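Local coordinates for protein p-nitrophenyl phosphatase (Pho2) (Archaeoglobus fulgidus, PDB 3QGM) that probably hydrolyses phosphate esters such as p-nitrophenyl phosphate, as a metal-dependent phosphatase of the haloacid dehalogenase superfamily, and binds calcium or magnesium, at residues Ile44-Leu58 against Leu66-Tyr78. Residues are numbered along the deposited sequence; the frame is centred on the assembly and turned at random. Where two conformers were deposited one is given.
Sequences IFVSNNSTRSRRILL and LEVGEDEILVATY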
loop_
_atom_site.group_PDB
_atom_site.type_symbol
_atom_site.label_atom_id
_atom_site.label_comp_id
_atom_site.label_asym_id
_atom_site.label_seq_id
_atom_site.Cartn_x
_atom_site.Cartn_y
_atom_site.Cartn_z
ATOM N N ILE A 44 27.290 -9.787 -17.329
ATOM C CA ILE A 44 26.166 -10.405 -16.686
ATOM C C ILE A 44 24.994 -9.444 -16.809
ATOM O O ILE A 44 25.105 -8.239 -16.512
ATOM C CB ILE A 44 26.446 -10.818 -15.247
ATOM C CG1 ILE A 44 25.223 -11.543 -14.652
ATOM C CG2 ILE A 44 26.793 -9.636 -14.380
ATOM C CD1 ILE A 44 25.568 -12.463 -13.446
ATOM N N PHE A 45 23.885 -9.979 -17.292
ATOM C CA PHE A 45 22.660 -9.205 -17.479
ATOM C C PHE A 45 21.853 -9.275 -16.173
ATOM O O PHE A 45 21.646 -10.364 -15.624
ATOM C CB PHE A 45 21.866 -9.766 -18.647
ATOM C CG PHE A 45 22.586 -9.691 -19.961
ATOM C CD1 PHE A 45 23.232 -10.806 -20.476
ATOM C CD2 PHE A 45 22.621 -8.504 -20.698
ATOM C CE1 PHE A 45 23.934 -10.740 -21.689
ATOM C CE2 PHE A 45 23.309 -8.432 -21.912
ATOM C CZ PHE A 45 23.964 -9.556 -22.408
ATOM N N VAL A 46 21.453 -8.131 -15.629
ATOM C CA VAL A 46 20.799 -8.126 -14.313
ATOM C C VAL A 46 19.465 -7.422 -14.438
ATOM O O VAL A 46 19.417 -6.309 -14.936
ATOM C CB VAL A 46 21.674 -7.485 -13.214
ATOM C CG1 VAL A 46 20.898 -7.342 -11.893
ATOM C CG2 VAL A 46 22.944 -8.316 -12.932
ATOM N N SER A 47 18.381 -8.067 -14.007
ATOM C CA SER A 47 17.051 -7.497 -14.141
ATOM C C SER A 47 16.249 -7.679 -12.880
ATOM O O SER A 47 16.349 -8.699 -12.232
ATOM C CB SER A 47 16.279 -8.202 -15.254
ATOM O OG SER A 47 14.924 -7.846 -15.211
ATOM N N ASN A 48 15.444 -6.653 -12.557
ATOM C CA ASN A 48 14.587 -6.692 -11.402
ATOM C C ASN A 48 13.281 -7.368 -11.678
ATOM O O ASN A 48 12.424 -7.376 -10.809
ATOM C CB ASN A 48 14.307 -5.272 -10.912
ATOM C CG ASN A 48 15.374 -4.767 -9.969
ATOM O OD1 ASN A 48 16.381 -5.428 -9.756
ATOM N ND2 ASN A 48 15.113 -3.603 -9.340
ATOM N N ASN A 49 13.107 -7.901 -12.884
ATOM C CA ASN A 49 11.871 -8.599 -13.259
ATOM C C ASN A 49 11.407 -9.486 -12.131
ATOM O O ASN A 49 12.141 -10.379 -11.662
ATOM C CB ASN A 49 12.057 -9.458 -14.531
ATOM C CG ASN A 49 10.734 -9.896 -15.134
ATOM O OD1 ASN A 49 9.963 -10.582 -14.498
ATOM N ND2 ASN A 49 10.473 -9.497 -16.372
ATOM N N SER A 50 10.177 -9.259 -11.710
ATOM C CA SER A 50 9.595 -9.916 -10.539
ATOM C C SER A 50 8.762 -11.176 -10.861
ATOM O O SER A 50 8.409 -11.955 -9.968
ATOM C CB SER A 50 8.672 -8.878 -9.866
ATOM O OG SER A 50 7.995 -9.418 -8.767
ATOM N N THR A 51 8.422 -11.338 -12.130
ATOM C CA THR A 51 7.396 -12.232 -12.564
ATOM C C THR A 51 7.843 -13.325 -13.538
ATOM O O THR A 51 7.136 -14.295 -13.698
ATOM C CB THR A 51 6.259 -11.430 -13.251
ATOM O OG1 THR A 51 6.765 -10.831 -14.460
ATOM C CG2 THR A 51 5.683 -10.334 -12.266
ATOM N N ARG A 52 8.963 -13.151 -14.224
ATOM C CA ARG A 52 9.390 -14.146 -15.197
ATOM C C ARG A 52 10.631 -14.915 -14.690
ATOM O O ARG A 52 11.474 -14.378 -13.940
ATOM C CB ARG A 52 9.669 -13.495 -16.547
ATOM C CG ARG A 52 8.541 -12.628 -17.143
ATOM C CD ARG A 52 7.147 -13.263 -17.154
ATOM N NE ARG A 52 7.038 -14.575 -17.804
ATOM C CZ ARG A 52 6.800 -14.793 -19.100
ATOM N NH1 ARG A 52 6.690 -13.791 -19.966
ATOM N NH2 ARG A 52 6.719 -16.027 -19.550
ATOM N N SER A 53 10.681 -16.197 -15.026
ATOM C CA SER A 53 11.753 -17.080 -14.603
ATOM C C SER A 53 13.032 -16.691 -15.341
ATOM O O SER A 53 12.985 -16.014 -16.393
ATOM C CB SER A 53 11.355 -18.516 -14.898
ATOM O OG SER A 53 11.322 -18.759 -16.299
ATOM N N ARG A 54 14.175 -17.131 -14.827
ATOM C CA ARG A 54 15.439 -16.843 -15.475
ATOM C C ARG A 54 15.429 -17.313 -16.915
ATOM O O ARG A 54 15.914 -16.601 -17.809
ATOM C CB ARG A 54 16.621 -17.502 -14.766
ATOM C CG ARG A 54 17.930 -17.198 -15.483
ATOM C CD ARG A 54 19.199 -17.582 -14.750
ATOM N NE ARG A 54 19.252 -19.005 -14.501
ATOM C CZ ARG A 54 20.330 -19.670 -14.067
ATOM N NH1 ARG A 54 20.213 -20.955 -13.827
ATOM N NH2 ARG A 54 21.497 -19.059 -13.823
ATOM N N ARG A 55 14.915 -18.507 -17.160
ATOM C CA ARG A 55 15.060 -19.067 -18.495
ATOM C C ARG A 55 14.222 -18.334 -19.501
ATOM O O ARG A 55 14.611 -18.251 -20.642
ATOM C CB ARG A 55 14.781 -20.564 -18.514
ATOM C CG ARG A 55 15.133 -21.215 -19.829
ATOM C CD ARG A 55 15.351 -22.702 -19.658
ATOM N NE ARG A 55 16.319 -22.949 -18.601
ATOM C CZ ARG A 55 17.626 -23.069 -18.789
ATOM N NH1 ARG A 55 18.162 -22.989 -20.016
ATOM N NH2 ARG A 55 18.404 -23.286 -17.725
ATOM N N ILE A 56 13.090 -17.751 -19.103
ATOM C CA ILE A 56 12.347 -16.865 -20.058
ATOM C C ILE A 56 13.219 -15.709 -20.570
ATOM O O ILE A 56 13.308 -15.431 -21.802
ATOM C CB ILE A 56 11.085 -16.289 -19.426
ATOM C CG1 ILE A 56 10.129 -17.419 -18.996
ATOM C CG2 ILE A 56 10.462 -15.226 -20.298
ATOM C CD1 ILE A 56 9.614 -18.288 -20.077
ATOM N N LEU A 57 13.876 -15.032 -19.635
ATOM C CA LEU A 57 14.748 -13.911 -20.001
ATOM C C LEU A 57 15.991 -14.346 -20.779
ATOM O O LEU A 57 16.450 -13.636 -21.693
ATOM C CB LEU A 57 15.106 -13.098 -18.739
ATOM C CG LEU A 57 13.938 -12.253 -18.174
ATOM C CD1 LEU A 57 14.347 -11.434 -16.943
ATOM C CD2 LEU A 57 13.407 -11.310 -19.260
ATOM N N LEU A 58 16.529 -15.512 -20.444
ATOM C CA LEU A 58 17.580 -16.157 -21.220
ATOM C C LEU A 58 17.080 -16.351 -22.638
ATOM O O LEU A 58 17.714 -15.909 -23.599
ATOM C CB LEU A 58 17.972 -17.510 -20.598
ATOM C CG LEU A 58 19.086 -18.349 -21.256
ATOM C CD1 LEU A 58 20.348 -17.485 -21.334
ATOM C CD2 LEU A 58 19.350 -19.731 -20.584
ATOM N N LEU A 66 21.576 -12.724 -29.345
ATOM C CA LEU A 66 22.739 -12.730 -28.482
ATOM C C LEU A 66 23.049 -14.173 -28.086
ATOM O O LEU A 66 22.138 -15.000 -27.915
ATOM C CB LEU A 66 22.503 -11.856 -27.229
ATOM C CG LEU A 66 21.999 -10.424 -27.485
ATOM C CD1 LEU A 66 22.028 -9.626 -26.209
ATOM C CD2 LEU A 66 22.816 -9.725 -28.533
ATOM N N GLU A 67 24.338 -14.433 -27.935
ATOM C CA GLU A 67 24.849 -15.697 -27.495
ATOM C C GLU A 67 25.049 -15.524 -26.000
ATOM O O GLU A 67 25.881 -14.730 -25.588
ATOM C CB GLU A 67 26.184 -15.986 -28.183
ATOM C CG GLU A 67 26.466 -17.459 -28.456
ATOM C CD GLU A 67 26.729 -17.711 -29.953
ATOM O OE1 GLU A 67 25.749 -17.650 -30.740
ATOM O OE2 GLU A 67 27.903 -17.943 -30.342
ATOM N N VAL A 68 24.265 -16.256 -25.211
ATOM C CA VAL A 68 24.142 -16.014 -23.765
ATOM C C VAL A 68 23.936 -17.363 -23.107
ATOM O O VAL A 68 23.092 -18.141 -23.529
ATOM C CB VAL A 68 22.904 -15.088 -23.429
ATOM C CG1 VAL A 68 22.853 -14.721 -21.973
ATOM C CG2 VAL A 68 22.904 -13.817 -24.276
ATOM N N GLY A 69 24.724 -17.654 -22.091
ATOM C CA GLY A 69 24.486 -18.835 -21.227
ATOM C C GLY A 69 23.688 -18.507 -19.961
ATOM O O GLY A 69 23.630 -17.353 -19.539
ATOM N N GLU A 70 23.058 -19.537 -19.393
ATOM C CA GLU A 70 22.425 -19.500 -18.063
ATOM C C GLU A 70 23.088 -18.534 -17.055
ATOM O O GLU A 70 22.445 -17.649 -16.438
ATOM C CB GLU A 70 22.527 -20.918 -17.457
ATOM C CG GLU A 70 21.230 -21.583 -17.102
ATOM C CD GLU A 70 21.441 -23.044 -16.728
ATOM O OE1 GLU A 70 21.834 -23.342 -15.570
ATOM O OE2 GLU A 70 21.213 -23.901 -17.610
ATOM N N ASP A 71 24.377 -18.726 -16.856
ATOM C CA ASP A 71 25.015 -18.048 -15.738
ATOM C C ASP A 71 25.260 -16.556 -16.006
ATOM O O ASP A 71 25.534 -15.807 -15.083
ATOM C CB ASP A 71 26.245 -18.837 -15.267
ATOM C CG ASP A 71 25.851 -20.172 -14.619
ATOM O OD1 ASP A 71 24.799 -20.250 -13.934
ATOM O OD2 ASP A 71 26.564 -21.158 -14.812
ATOM N N GLU A 72 25.077 -16.131 -17.249
ATOM C CA GLU A 72 25.193 -14.726 -17.596
ATOM C C GLU A 72 23.901 -13.913 -17.327
ATOM O O GLU A 72 23.883 -12.738 -17.670
ATOM C CB GLU A 72 25.521 -14.578 -19.094
ATOM C CG GLU A 72 26.901 -15.024 -19.505
ATOM C CD GLU A 72 27.082 -14.934 -21.018
ATOM O OE1 GLU A 72 26.526 -15.791 -21.739
ATOM O OE2 GLU A 72 27.748 -13.996 -21.489
ATOM N N ILE A 73 22.847 -14.536 -16.782
ATOM C CA ILE A 73 21.540 -13.888 -16.530
ATOM C C ILE A 73 21.245 -13.944 -15.038
ATOM O O ILE A 73 21.220 -15.036 -14.473
ATOM C CB ILE A 73 20.313 -14.635 -17.185
ATOM C CG1 ILE A 73 20.495 -14.950 -18.673
ATOM C CG2 ILE A 73 19.055 -13.807 -17.018
ATOM C CD1 ILE A 73 20.376 -13.772 -19.528
ATOM N N LEU A 74 21.031 -12.793 -14.408
ATOM C CA LEU A 74 20.646 -12.734 -13.014
ATOM C C LEU A 74 19.368 -11.917 -12.918
ATOM O O LEU A 74 19.401 -10.667 -13.039
ATOM C CB LEU A 74 21.768 -12.113 -12.154
ATOM C CG LEU A 74 21.660 -12.189 -10.609
ATOM C CD1 LEU A 74 21.538 -13.634 -10.078
ATOM C CD2 LEU A 74 22.826 -11.506 -10.002
ATOM N N VAL A 75 18.248 -12.609 -12.701
ATOM C CA VAL A 75 16.949 -11.953 -12.596
ATOM C C VAL A 75 16.422 -12.124 -11.161
ATOM O O VAL A 75 16.783 -13.073 -10.452
ATOM C CB VAL A 75 15.962 -12.477 -13.677
ATOM C CG1 VAL A 75 15.642 -14.013 -13.479
ATOM C CG2 VAL A 75 14.692 -11.565 -13.739
ATOM N N ALA A 76 15.637 -11.140 -10.727
ATOM C CA ALA A 76 15.273 -11.019 -9.342
ATOM C C ALA A 76 14.519 -12.245 -8.874
ATOM O O ALA A 76 14.633 -12.615 -7.738
ATOM C CB ALA A 76 14.420 -9.708 -9.101
ATOM N N THR A 77 13.734 -12.867 -9.738
ATOM C CA THR A 77 12.977 -14.039 -9.317
ATOM C C THR A 77 13.959 -15.154 -8.907
ATOM O O THR A 77 13.900 -15.714 -7.791
ATOM C CB THR A 77 12.077 -14.571 -10.439
ATOM O OG1 THR A 77 12.856 -14.767 -11.624
ATOM C CG2 THR A 77 10.862 -13.582 -10.730
ATOM N N TYR A 78 14.918 -15.413 -9.790
ATOM C CA TYR A 78 15.970 -16.433 -9.480
ATOM C C TYR A 78 16.848 -15.997 -8.284
ATOM O O TYR A 78 17.204 -16.824 -7.412
ATOM C CB TYR A 78 16.802 -16.663 -10.746
ATOM C CG TYR A 78 18.079 -17.448 -10.616
ATOM C CD1 TYR A 78 18.066 -18.814 -10.801
ATOM C CD2 TYR A 78 19.309 -16.826 -10.336
ATOM C CE1 TYR A 78 19.213 -19.579 -10.725
ATOM C CE2 TYR A 78 20.519 -17.608 -10.219
ATOM C CZ TYR A 78 20.426 -18.989 -10.426
ATOM O OH TYR A 78 21.509 -19.841 -10.370
#
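Ile44 lays its CG1 and CD1 along the backbone of Asp71 and Glu72, and from here strand 44-47 runs parallel to strand 73-75. Phe45 N gives a nearly straight hydrogen bond to Glu72 O (2.8 Å), Phe45 O receives Leu74 N, and Ser47 N reaches Leu74 O. The Phe45 ring shares a sheet face with Ile73; its CE1 lies 4.1 Å from Val68 CG1, while Val46 sits beside Leu74 on the other face. Ser47 OG accepts from Asn49 N in an ST turn as the chain leaves the strand. Asn49 OD1 then takes the backbone N atoms of Thr51 and Arg52, and at the end of this loop Arg52 O accepts from Thr77 OG1 at 2.7 Å.

Arg54 does most of the side-chain work. Its chain runs extended past Ile73, then bends at chi3 (61°) to lay the guanidinium flat on the Tyr78 ring, a cation-pi stack with Arg54 CZ 4.0 Å from the ring centroid and the planes 20° apart. Glu70 CG covers the opposite guanidinium face, and Arg54 NH1 makes a long salt bridge to Glu70 OE1. Arg55 NH2 meets Glu70 OE2 at 2.9 Å, from above the carboxylate plane, so Glu70 is shared between two arginines. Deeper in, Leu58 CD1 touches Val68 CG1 (3.8 Å) and, in one of two conformers, Ile73 CG1.

The whole is a beta-alpha-beta crossover in the Rossmann-like HAD core: helix 54-63 packs over the Ile73 and Val75 face, helix 190-200 covers Val46 and Leu74, and strand 42-47 lies between outermost strand 73-75 and strand 10-14, which carries calcium ligand Asp14.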